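Local coordinates for protein motility-associated killing factor MakB (Vibrio cholerae serotype O1, PDB 6W1W) that probably acts as one component of a three-component cytotoxin that resembles the alpha-pore-forming toxins in structure, at residues N137-L142 and T265-S270; N295-A300 and L310-T315; G202-T207 and E252-A257; N8-L13 and Q185-K190. All coordinates share one frame; numbering follows the deposited sequence.

Interaction 1 (N137-L142 and T265-S270); sequences NAEELL and TLSNMS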
loop_
_atom_site.group_PDB
_atom_site.type_symbol
_atom_site.label_atom_id
_atom_site.label_comp_id
_atom_site.label_asym_id
_atom_site.label_seq_id
_atom_site.Cartn_x
_atom_site.Cartn_y
_atom_site.Cartn_z
ATOM N N ASN A 137 11.603 -4.802 12.218
ATOM C CA ASN A 137 12.241 -4.820 13.533
ATOM C C ASN A 137 11.206 -4.767 14.651
ATOM O O ASN A 137 11.206 -5.617 15.550
ATOM C CB ASN A 137 13.224 -3.654 13.662
ATOM C CG ASN A 137 14.653 -4.046 13.319
ATOM O OD1 ASN A 137 15.001 -5.230 13.300
ATOM N ND2 ASN A 137 15.496 -3.045 13.062
ATOM N N ALA A 138 10.318 -3.768 14.618
ATOM C CA ALA A 138 9.330 -3.629 15.684
ATOM C C ALA A 138 8.370 -4.810 15.718
ATOM O O ALA A 138 7.808 -5.119 16.775
ATOM C CB ALA A 138 8.553 -2.324 15.525
ATOM N N GLU A 139 8.166 -5.480 14.580
ATOM C CA GLU A 139 7.333 -6.677 14.569
ATOM C C GLU A 139 7.995 -7.810 15.344
ATOM O O GLU A 139 7.369 -8.429 16.212
ATOM C CB GLU A 139 7.039 -7.104 13.130
ATOM C CG GLU A 139 5.856 -6.383 12.488
ATOM C CD GLU A 139 5.799 -6.581 10.982
ATOM O OE1 GLU A 139 6.336 -7.600 10.496
ATOM O OE2 GLU A 139 5.235 -5.711 10.285
ATOM N N GLU A 140 9.271 -8.087 15.048
ATOM C CA GLU A 140 9.976 -9.180 15.716
ATOM C C GLU A 140 10.026 -8.982 17.225
ATOM O O GLU A 140 10.098 -9.958 17.981
ATOM C CB GLU A 140 11.391 -9.310 15.151
ATOM C CG GLU A 140 12.177 -10.499 15.691
ATOM C CD GLU A 140 13.602 -10.537 15.175
ATOM O OE1 GLU A 140 13.915 -9.770 14.240
ATOM O OE2 GLU A 140 14.408 -11.331 15.706
ATOM N N LEU A 141 9.986 -7.730 17.682
ATOM C CA LEU A 141 9.917 -7.477 19.115
ATOM C C LEU A 141 8.579 -7.924 19.682
ATOM O O LEU A 141 8.526 -8.562 20.740
ATOM C CB LEU A 141 10.156 -5.995 19.400
ATOM C CG LEU A 141 11.562 -5.464 19.123
ATOM C CD1 LEU A 141 11.609 -3.979 19.421
ATOM C CD2 LEU A 141 12.613 -6.220 19.934
ATOM N N LEU A 142 7.487 -7.599 18.987
ATOM C CA LEU A 142 6.173 -8.082 19.399
ATOM C C LEU A 142 6.089 -9.597 19.285
ATOM O O LEU A 142 5.603 -10.273 20.198
ATOM C CB LEU A 142 5.090 -7.414 18.558
ATOM C CG LEU A 142 4.715 -6.003 19.004
ATOM C CD1 LEU A 142 3.927 -5.290 17.926
ATOM C CD2 LEU A 142 3.922 -6.070 20.301
ATOM N N THR A 265 -0.846 -11.023 10.998
ATOM C CA THR A 265 -1.353 -10.299 9.836
ATOM C C THR A 265 -0.491 -9.082 9.527
ATOM O O THR A 265 -0.314 -8.732 8.353
ATOM C CB THR A 265 -2.822 -9.886 10.037
ATOM O OG1 THR A 265 -2.958 -9.124 11.244
ATOM C CG2 THR A 265 -3.741 -11.121 10.101
ATOM N N LEU A 266 0.060 -8.441 10.563
ATOM C CA LEU A 266 1.011 -7.355 10.348
ATOM C C LEU A 266 2.241 -7.841 9.592
ATOM O O LEU A 266 2.715 -7.169 8.668
ATOM C CB LEU A 266 1.418 -6.738 11.685
ATOM C CG LEU A 266 0.396 -5.858 12.403
ATOM C CD1 LEU A 266 0.943 -5.366 13.738
ATOM C CD2 LEU A 266 -0.006 -4.686 11.529
ATOM N N SER A 267 2.771 -9.008 9.970
ATOM C CA SER A 267 3.903 -9.577 9.241
ATOM C C SER A 267 3.569 -9.773 7.768
ATOM O O SER A 267 4.357 -9.398 6.893
ATOM C CB SER A 267 4.331 -10.902 9.874
ATOM O OG SER A 267 5.230 -10.693 10.951
ATOM N N ASN A 268 2.403 -10.354 7.473
ATOM C CA ASN A 268 2.028 -10.567 6.080
ATOM C C ASN A 268 1.724 -9.253 5.377
ATOM O O ASN A 268 2.022 -9.103 4.186
ATOM C CB ASN A 268 0.827 -11.505 5.989
ATOM C CG ASN A 268 1.155 -12.912 6.442
ATOM O OD1 ASN A 268 0.476 -13.473 7.300
ATOM N ND2 ASN A 268 2.198 -13.494 5.860
ATOM N N MET A 269 1.127 -8.301 6.095
ATOM C CA MET A 269 0.887 -6.984 5.518
ATOM C C MET A 269 2.197 -6.303 5.142
ATOM O O MET A 269 2.290 -5.665 4.086
ATOM C CB MET A 269 0.099 -6.119 6.500
ATOM C CG MET A 269 -0.868 -5.133 5.865
ATOM S SD MET A 269 -1.953 -4.376 7.107
ATOM C CE MET A 269 -2.320 -5.777 8.170
ATOM N N SER A 270 3.221 -6.421 6.000
ATOM C CA SER A 270 4.493 -5.762 5.731
ATOM C C SER A 270 5.209 -6.373 4.538
ATOM O O SER A 270 5.951 -5.670 3.844
ATOM C CB SER A 270 5.398 -5.821 6.961
ATOM O OG SER A 270 4.927 -4.958 7.981
#

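Interaction 2 (N295-A300 and L310-T315); sequences NELINA and LTDLQT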
loop_
_atom_site.group_PDB
_atom_site.type_symbol
_atom_site.label_atom_id
_atom_site.label_comp_id
_atom_site.label_asym_id
_atom_site.label_seq_id
_atom_site.Cartn_x
_atom_site.Cartn_y
_atom_site.Cartn_z
ATOM N N ASN A 295 19.533 11.165 -25.008
ATOM C CA ASN A 295 20.985 11.273 -25.110
ATOM C C ASN A 295 21.448 10.994 -26.532
ATOM O O ASN A 295 22.221 11.769 -27.106
ATOM C CB ASN A 295 21.667 10.317 -24.126
ATOM C CG ASN A 295 21.779 10.895 -22.723
ATOM O OD1 ASN A 295 21.688 12.109 -22.521
ATOM N ND2 ASN A 295 21.991 10.021 -21.742
ATOM N N GLU A 296 20.970 9.895 -27.124
ATOM C CA GLU A 296 21.375 9.547 -28.483
ATOM C C GLU A 296 20.983 10.627 -29.483
ATOM O O GLU A 296 21.670 10.816 -30.493
ATOM C CB GLU A 296 20.767 8.203 -28.889
ATOM C CG GLU A 296 21.226 7.023 -28.042
ATOM C CD GLU A 296 22.721 6.764 -28.137
ATOM O OE1 GLU A 296 23.332 7.122 -29.169
ATOM O OE2 GLU A 296 23.285 6.198 -27.176
ATOM N N LEU A 297 19.893 11.350 -29.225
ATOM C CA LEU A 297 19.485 12.404 -30.147
ATOM C C LEU A 297 20.371 13.640 -30.013
ATOM O O LEU A 297 20.681 14.292 -31.016
ATOM C CB LEU A 297 18.014 12.762 -29.927
ATOM C CG LEU A 297 16.992 12.032 -30.808
ATOM C CD1 LEU A 297 17.288 12.279 -32.281
ATOM C CD2 LEU A 297 16.945 10.537 -30.519
ATOM N N ILE A 298 20.793 13.974 -28.792
ATOM C CA ILE A 298 21.668 15.128 -28.610
ATOM C C ILE A 298 23.024 14.881 -29.260
ATOM O O ILE A 298 23.561 15.754 -29.954
ATOM C CB ILE A 298 21.811 15.465 -27.115
ATOM C CG1 ILE A 298 20.469 15.921 -26.545
ATOM C CG2 ILE A 298 22.868 16.538 -26.915
ATOM C CD1 ILE A 298 20.494 16.183 -25.053
ATOM N N ASN A 299 23.588 13.687 -29.062
ATOM C CA ASN A 299 24.863 13.352 -29.689
ATOM C C ASN A 299 24.761 13.414 -31.207
ATOM O O ASN A 299 25.690 13.873 -31.881
ATOM C CB ASN A 299 25.323 11.962 -29.247
ATOM C CG ASN A 299 25.422 11.829 -27.738
ATOM O OD1 ASN A 299 24.983 12.705 -26.990
ATOM N ND2 ASN A 299 25.996 10.721 -27.282
ATOM N N ALA A 300 23.637 12.955 -31.764
ATOM C CA ALA A 300 23.467 12.986 -33.212
ATOM C C ALA A 300 23.318 14.414 -33.720
ATOM O O ALA A 300 23.799 14.744 -34.810
ATOM C CB ALA A 300 22.263 12.140 -33.618
ATOM N N LEU A 310 16.253 12.235 -38.496
ATOM C CA LEU A 310 16.196 11.596 -37.182
ATOM C C LEU A 310 14.740 11.242 -36.901
ATOM O O LEU A 310 13.937 12.111 -36.552
ATOM C CB LEU A 310 16.776 12.515 -36.112
ATOM C CG LEU A 310 18.228 12.948 -36.341
ATOM C CD1 LEU A 310 18.575 14.136 -35.463
ATOM C CD2 LEU A 310 19.184 11.791 -36.094
ATOM N N THR A 311 14.401 9.955 -37.046
ATOM C CA THR A 311 12.998 9.555 -36.972
ATOM C C THR A 311 12.391 9.874 -35.612
ATOM O O THR A 311 11.202 10.199 -35.529
ATOM C CB THR A 311 12.836 8.063 -37.279
ATOM O OG1 THR A 311 13.398 7.289 -36.212
ATOM C CG2 THR A 311 13.518 7.699 -38.597
ATOM N N ASP A 312 13.184 9.793 -34.541
ATOM C CA ASP A 312 12.683 10.162 -33.221
ATOM C C ASP A 312 12.263 11.624 -33.157
ATOM O O ASP A 312 11.471 11.993 -32.282
ATOM C CB ASP A 312 13.737 9.879 -32.147
ATOM C CG ASP A 312 13.659 8.459 -31.604
ATOM O OD1 ASP A 312 14.014 7.514 -32.338
ATOM O OD2 ASP A 312 13.246 8.289 -30.438
ATOM N N LEU A 313 12.777 12.462 -34.056
ATOM C CA LEU A 313 12.418 13.873 -34.064
ATOM C C LEU A 313 11.177 14.141 -34.909
ATOM O O LEU A 313 10.364 15.004 -34.559
ATOM C CB LEU A 313 13.600 14.710 -34.566
ATOM C CG LEU A 313 13.718 16.114 -33.965
ATOM C CD1 LEU A 313 13.768 16.036 -32.445
ATOM C CD2 LEU A 313 14.935 16.849 -34.517
ATOM N N GLN A 314 11.009 13.403 -36.011
ATOM C CA GLN A 314 9.828 13.570 -36.853
ATOM C C GLN A 314 8.566 13.112 -36.128
ATOM O O GLN A 314 7.559 13.828 -36.092
ATOM C CB GLN A 314 10.009 12.787 -38.154
ATOM C CG GLN A 314 11.286 13.123 -38.918
ATOM C CD GLN A 314 11.681 12.040 -39.911
ATOM O OE1 GLN A 314 11.506 10.848 -39.652
ATOM N NE2 GLN A 314 12.216 12.453 -41.058
ATOM N N THR A 315 8.608 11.917 -35.540
ATOM C CA THR A 315 7.470 11.328 -34.841
ATOM C C THR A 315 7.292 11.870 -33.427
ATOM O O THR A 315 6.890 11.131 -32.524
ATOM C CB THR A 315 7.635 9.810 -34.823
ATOM O OG1 THR A 315 8.623 9.438 -33.854
ATOM C CG2 THR A 315 8.059 9.310 -36.198
#

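Interaction 3 (G202-T207 and E252-A257); sequences GVVMTT and EAQAAA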
loop_
_atom_site.group_PDB
_atom_site.type_symbol
_atom_site.label_atom_id
_atom_site.label_comp_id
_atom_site.label_asym_id
_atom_site.label_seq_id
_atom_site.Cartn_x
_atom_site.Cartn_y
_atom_site.Cartn_z
ATOM N N GLY A 202 -12.211 -9.365 21.743
ATOM C CA GLY A 202 -12.401 -9.289 23.180
ATOM C C GLY A 202 -12.187 -10.649 23.806
ATOM O O GLY A 202 -12.091 -11.667 23.118
ATOM N N VAL A 203 -12.110 -10.658 25.134
ATOM C CA VAL A 203 -11.874 -11.873 25.907
ATOM C C VAL A 203 -13.054 -12.071 26.848
ATOM O O VAL A 203 -13.456 -11.135 27.550
ATOM C CB VAL A 203 -10.542 -11.804 26.678
ATOM C CG1 VAL A 203 -10.355 -10.423 27.296
ATOM C CG2 VAL A 203 -10.485 -12.886 27.752
ATOM N N VAL A 204 -13.599 -13.287 26.872
ATOM C CA VAL A 204 -14.870 -13.564 27.533
ATOM C C VAL A 204 -14.651 -14.459 28.748
ATOM O O VAL A 204 -13.635 -15.145 28.878
ATOM C CB VAL A 204 -15.886 -14.217 26.572
ATOM C CG1 VAL A 204 -16.047 -13.372 25.312
ATOM C CG2 VAL A 204 -15.465 -15.648 26.219
ATOM N N MET A 205 -15.642 -14.446 29.644
ATOM C CA MET A 205 -15.718 -15.339 30.795
ATOM C C MET A 205 -17.110 -15.233 31.404
ATOM O O MET A 205 -17.330 -14.434 32.321
ATOM C CB MET A 205 -14.639 -14.999 31.827
ATOM C CG MET A 205 -13.734 -16.170 32.194
ATOM S SD MET A 205 -14.495 -17.409 33.271
ATOM C CE MET A 205 -15.188 -18.569 32.090
ATOM N N THR A 206 -18.059 -16.007 30.862
ATOM C CA THR A 206 -19.485 -15.958 31.197
ATOM C C THR A 206 -20.145 -14.652 30.752
ATOM O O THR A 206 -21.379 -14.570 30.681
ATOM C CB THR A 206 -19.707 -16.189 32.698
ATOM N N THR A 207 -19.333 -13.632 30.450
ATOM C CA THR A 207 -19.800 -12.369 29.884
ATOM C C THR A 207 -18.906 -11.951 28.716
ATOM O O THR A 207 -18.659 -12.746 27.801
ATOM C CB THR A 207 -19.838 -11.262 30.952
ATOM O OG1 THR A 207 -18.566 -11.175 31.613
ATOM C CG2 THR A 207 -20.929 -11.538 31.989
ATOM N N GLU A 252 -6.145 -15.498 29.718
ATOM C CA GLU A 252 -4.854 -15.154 29.129
ATOM C C GLU A 252 -4.657 -15.845 27.788
ATOM O O GLU A 252 -4.176 -15.227 26.829
ATOM C CB GLU A 252 -3.720 -15.518 30.088
ATOM C CG GLU A 252 -3.519 -14.528 31.223
ATOM C CD GLU A 252 -2.163 -14.675 31.887
ATOM O OE1 GLU A 252 -1.219 -15.153 31.219
ATOM O OE2 GLU A 252 -2.040 -14.309 33.075
ATOM N N ALA A 253 -5.029 -17.125 27.700
ATOM C CA ALA A 253 -4.857 -17.871 26.460
ATOM C C ALA A 253 -5.617 -17.229 25.307
ATOM O O ALA A 253 -5.142 -17.241 24.165
ATOM C CB ALA A 253 -5.306 -19.319 26.657
ATOM N N GLN A 254 -6.793 -16.662 25.580
ATOM C CA GLN A 254 -7.504 -15.930 24.537
ATOM C C GLN A 254 -6.710 -14.708 24.098
ATOM O O GLN A 254 -6.503 -14.488 22.899
ATOM C CB GLN A 254 -8.893 -15.519 25.026
ATOM C CG GLN A 254 -9.897 -16.658 25.097
ATOM C CD GLN A 254 -11.191 -16.239 25.764
ATOM O OE1 GLN A 254 -11.928 -15.397 25.247
ATOM N NE2 GLN A 254 -11.467 -16.815 26.930
ATOM N N ALA A 255 -6.247 -13.909 25.066
ATOM C CA ALA A 255 -5.436 -12.739 24.741
ATOM C C ALA A 255 -4.143 -13.142 24.049
ATOM O O ALA A 255 -3.678 -12.449 23.135
ATOM C CB ALA A 255 -5.130 -11.937 26.005
ATOM N N ALA A 256 -3.546 -14.257 24.473
ATOM C CA ALA A 256 -2.336 -14.735 23.813
ATOM C C ALA A 256 -2.624 -15.107 22.366
ATOM O O ALA A 256 -1.872 -14.738 21.454
ATOM C CB ALA A 256 -1.756 -15.927 24.575
ATOM N N ALA A 257 -3.732 -15.815 22.133
ATOM C CA ALA A 257 -4.061 -16.263 20.785
ATOM C C ALA A 257 -4.467 -15.095 19.892
ATOM O O ALA A 257 -4.123 -15.066 18.704
ATOM C CB ALA A 257 -5.167 -17.314 20.845
#

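Interaction 4 (N8-L13 and Q185-K190); sequences NVDTAL and QLRAGK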
loop_
_atom_site.group_PDB
_atom_site.type_symbol
_atom_site.label_atom_id
_atom_site.label_comp_id
_atom_site.label_asym_id
_atom_site.label_seq_id
_atom_site.Cartn_x
_atom_site.Cartn_y
_atom_site.Cartn_z
ATOM N N ASN A 8 5.957 2.707 -24.184
ATOM C CA ASN A 8 4.766 1.969 -24.593
ATOM C C ASN A 8 3.645 2.272 -23.605
ATOM O O ASN A 8 3.711 1.867 -22.440
ATOM C CB ASN A 8 5.053 0.472 -24.656
ATOM C CG ASN A 8 3.849 -0.332 -25.114
ATOM O OD1 ASN A 8 2.990 -0.694 -24.309
ATOM N ND2 ASN A 8 3.785 -0.624 -26.408
ATOM N N VAL A 9 2.615 2.984 -24.073
ATOM C CA VAL A 9 1.600 3.525 -23.172
ATOM C C VAL A 9 0.929 2.414 -22.379
ATOM O O VAL A 9 0.582 2.592 -21.205
ATOM C CB VAL A 9 0.570 4.353 -23.961
ATOM C CG1 VAL A 9 -0.307 5.156 -23.004
ATOM C CG2 VAL A 9 1.272 5.265 -24.956
ATOM N N ASP A 10 0.746 1.247 -22.998
ATOM C CA ASP A 10 0.176 0.120 -22.272
ATOM C C ASP A 10 1.132 -0.367 -21.188
ATOM O O ASP A 10 0.744 -0.507 -20.022
ATOM C CB ASP A 10 -0.181 -1.005 -23.244
ATOM C CG ASP A 10 -1.648 -1.390 -23.172
ATOM O OD1 ASP A 10 -2.172 -1.541 -22.048
ATOM O OD2 ASP A 10 -2.280 -1.529 -24.242
ATOM N N THR A 11 2.395 -0.614 -21.549
ATOM C CA THR A 11 3.361 -1.084 -20.560
ATOM C C THR A 11 3.639 -0.022 -19.502
ATOM O O THR A 11 3.947 -0.358 -18.354
ATOM C CB THR A 11 4.663 -1.499 -21.245
ATOM O OG1 THR A 11 4.364 -2.192 -22.461
ATOM C CG2 THR A 11 5.465 -2.423 -20.339
ATOM N N ALA A 12 3.528 1.257 -19.868
ATOM C CA ALA A 12 3.760 2.333 -18.911
ATOM C C ALA A 12 2.663 2.379 -17.855
ATOM O O ALA A 12 2.947 2.461 -16.655
ATOM C CB ALA A 12 3.861 3.670 -19.649
ATOM N N LEU A 13 1.399 2.318 -18.285
ATOM C CA LEU A 13 0.275 2.446 -17.362
ATOM C C LEU A 13 0.174 1.277 -16.393
ATOM O O LEU A 13 -0.410 1.430 -15.314
ATOM C CB LEU A 13 -1.027 2.587 -18.147
ATOM C CG LEU A 13 -1.499 4.017 -18.415
ATOM C CD1 LEU A 13 -0.397 4.855 -19.049
ATOM C CD2 LEU A 13 -2.744 4.011 -19.295
ATOM N N GLN A 185 -9.138 -0.825 -15.191
ATOM C CA GLN A 185 -10.164 -0.227 -14.346
ATOM C C GLN A 185 -9.941 1.272 -14.196
ATOM O O GLN A 185 -10.840 2.076 -14.469
ATOM C CB GLN A 185 -10.181 -0.909 -12.978
ATOM C CG GLN A 185 -10.813 -2.291 -12.988
ATOM C CD GLN A 185 -12.248 -2.264 -13.475
ATOM O OE1 GLN A 185 -13.152 -1.841 -12.751
ATOM N NE2 GLN A 185 -12.465 -2.706 -14.711
ATOM N N LEU A 186 -8.733 1.663 -13.777
ATOM C CA LEU A 186 -8.444 3.070 -13.513
ATOM C C LEU A 186 -8.476 3.901 -14.792
ATOM O O LEU A 186 -8.982 5.031 -14.790
ATOM C CB LEU A 186 -7.091 3.197 -12.817
ATOM C CG LEU A 186 -7.021 2.684 -11.375
ATOM C CD1 LEU A 186 -5.575 2.502 -10.934
ATOM C CD2 LEU A 186 -7.755 3.632 -10.437
ATOM N N ARG A 187 -7.939 3.365 -15.893
ATOM C CA ARG A 187 -7.976 4.101 -17.154
ATOM C C ARG A 187 -9.408 4.333 -17.620
ATOM O O ARG A 187 -9.711 5.383 -18.201
ATOM C CB ARG A 187 -7.165 3.365 -18.225
ATOM C CG ARG A 187 -7.280 3.976 -19.622
ATOM C CD ARG A 187 -6.110 3.603 -20.531
ATOM N NE ARG A 187 -5.665 2.224 -20.341
ATOM C CZ ARG A 187 -4.890 1.563 -21.197
ATOM N NH1 ARG A 187 -4.528 0.312 -20.942
ATOM N NH2 ARG A 187 -4.485 2.150 -22.316
ATOM N N ALA A 188 -10.307 3.386 -17.346
ATOM C CA ALA A 188 -11.704 3.497 -17.748
ATOM C C ALA A 188 -12.499 4.483 -16.902
ATOM O O ALA A 188 -13.685 4.696 -17.181
ATOM C CB ALA A 188 -12.374 2.123 -17.694
ATOM N N GLY A 189 -11.889 5.082 -15.883
ATOM C CA GLY A 189 -12.566 6.058 -15.057
ATOM C C GLY A 189 -13.326 5.494 -13.875
ATOM O O GLY A 189 -13.917 6.273 -13.114
ATOM N N LYS A 190 -13.339 4.174 -13.702
ATOM C CA LYS A 190 -14.012 3.569 -12.559
ATOM C C LYS A 190 -13.398 4.069 -11.258
ATOM O O LYS A 190 -12.177 4.062 -11.092
ATOM C CB LYS A 190 -13.924 2.045 -12.639
ATOM C CG LYS A 190 -15.143 1.379 -13.257
ATOM C CD LYS A 190 -15.411 1.854 -14.683
ATOM C CE LYS A 190 -16.678 1.216 -15.245
ATOM N NZ LYS A 190 -16.968 1.678 -16.631
#

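Interaction 1 (N137-L142 and T265-S270)
Glu139 and Ser267 face each other with their CA atoms 7.0 Å apart, on two helices that run nearly antiparallel (162° between the local axes) and whose local axes come within 10.5 Å. Glu139 spans this gap. Its CG lies beside the backbone N (chi1 -84°) and the chain beyond is extended, which carries the carboxylate across to the facing turns of the other helix. There its two oxygens part company. Glu139 OE1 accepts a weak hydrogen bond from Ser267 OG (3.3 Å). Glu139 OE2 is directed at Ser270, one turn further on, and accepts from Ser270 OG; the modelled separation of 2.4 Å between Glu139 OE2 and Ser270 OG is too short to be taken literally, so the bond's length is doubtful. The two helices, 100-151 and 251-270, belong to the long helical bundle of the molecule, an architecture consistent with that of alpha-pore-forming toxins, and the carboxylate is buried between them. Lys136 NZ forms a salt bridge with Glu139 OE1, which probably offsets the charge of the buried carboxylate, and a hydrogen bond with Ser267 O, while Tyr29 OH on helix 9-35 adds a weak bond to Glu139 OE2. Leu266 contributes at the margin through CB, 4.2 Å from Glu139 OE2, and its side chain packs on Tyr29.

Interaction 2 (N295-A300 and L310-T315)
Leu310 meets Leu297 and Ala300 where the chain reverses at one end of the helical bundle, and the one-turn helix 311-314 packs against the last turns of helix 276-302. Leu310 occupies the N-cap position of that short helix and reaches across with both branches. A chi1 of -58° points them at the long helix: Leu310 CD2 arrives at Ala300 CB, 4.0 Å away, and Leu310 CD1 comes to 3.9 Å from Leu297 CD1. Leu310 and Leu297 slide past each other in opposite senses, and Leu297 CD1 also touches Leu310 CB (3.9 Å). The leucine of the long helix was modelled in two conformers, so these distances hold for one of them. Asp312 follows and crosses Leu297 at about a right angle, offering its aliphatic part: Asp312 CB lies 3.7 Å from Leu297 CD2. Its carboxylate has a separate partner, with OD2 taking a weak bond from the backbone N of Met4, the first modelled residue. Leu313 turns to Trp103 on helix 100-151 and to Pro307 in the intervening loop, tying the short helix to a third element. The segment closes at Thr315, whose OG1 donates to Thr311 O at 3.2 Å, 30° out of the carbonyl plane, beside the backbone bond from Thr315 N to the same oxygen.

Interaction 3 (G202-T207 and E252-A257)
Gln254 reaches from helix 251-270 to Val204 and lays its terminal amide against the backbone N-H and C=O of that one residue. Its conformation suits the task: with CG anti to the carbonyl carbon (chi1 -74°) the side chain runs straight out from the helix, and the amide is turned at its end to offer one atom to each backbone group. Gln254 OE1 accepts from Val204 N at 3.1 Å in an almost straight bond (N-H...O 170°), although the donor lies 29° out of the amide carbonyl plane. Gln254 NE2 gives a weak hydrogen bond to Val204 O at 3.4 Å. Methyls of Val203 and Val204 both approach OE1, that of Val203 from over the amide. Val203 sends CG2 anti to its own backbone N, and this methyl stands 3.8 Å from Gln254 OE1. Val204 places CG2 between its backbone N and carbonyl carbon, 3.7 Å from Gln254 OE1, its side chain crossing the glutamine at about a right angle. The contact lies near the hairpin connection between the antiparallel strands 193-203 and 209-220, and Val203 pairs with Val209 through the backbone. Gln246 NE2 gives a weak hydrogen bond to Gln254 OE1. The N-H and C=O of Val204, with Ala249 O as a further acceptor from NE2, are consistent with the modelled orientation of the amide. Through these bonds, one of the Val204 pair being weak, the buried amide of Gln254 finds partners for both its oxygen and its nitrogen.

Interaction 4 (N8-L13 and Q185-K190)
Arg187 projects from the last turn of helix 183-187 to the first turns of helix 9-35, where Asp10 takes its edge and Leu13 lies over a face. Both sides of the contact are helix termini with classic signatures: helix 9-35 opens with Asn8 as N-cap, and helix 183-187 ends in a Schellman motif at Gly189, whose phi is positive (88°). The arginine leaves its helix with CG anti to the backbone N, then bends at chi3 (38°), which swings the guanidinium round toward Asp10. Arg187 NH1 donates to Asp10 OD1 at 3.2 Å, the hydrogen bond of a salt bridge. The oxygen lies close to the guanidinium plane, yet NH1 meets OD1 from above the carboxylate plane; the two flat groups stand almost perpendicular, 83° apart, and the pair joins through a single N-H rather than a parallel two-pronged grip. Leu13 approaches across the arginine at roughly a right angle. Its CD2 methyl rests over one face of the guanidinium, displaced toward the rim, and touches both NE and CD of Arg187 at 3.6 Å. Leu13 also packs on Phe329 of helix 316-333, so the methyl against the guanidinium belongs to the buried side of its helix, whereas Asp10 and Arg187 are exposed. Behind Asp10 the cap holds the helix start: Asn8 OD1 accepts from Thr11 N at 2.8 Å, in the carbonyl plane on a lone pair, and from Thr11 OG1 at 2.7 Å, which comes from above that plane.

Overall arrangement
The four contacts are spread along an elongated, mostly helical molecule. Interactions 1 and 3 share helix 251-270 and lie on the same side of the chain's centre, their centres 22 Å apart and nearest atoms about 9 Å apart. Interactions 2 and 4 lie on the opposite side, with centres 27 Å apart. Interactions 2 and 3 are farthest from one another, 70 Å between centres. In sequence, the segments of interactions 1 and 4 alternate, whereas interaction 3 falls wholly within the span bridged by interaction 1. Tyr29 links helix 9-35, which starts at interaction 4, to interaction 1. A bound 1,2-ethanediol, probably from crystallisation, lies about 6 Å from the Ser267 side chain.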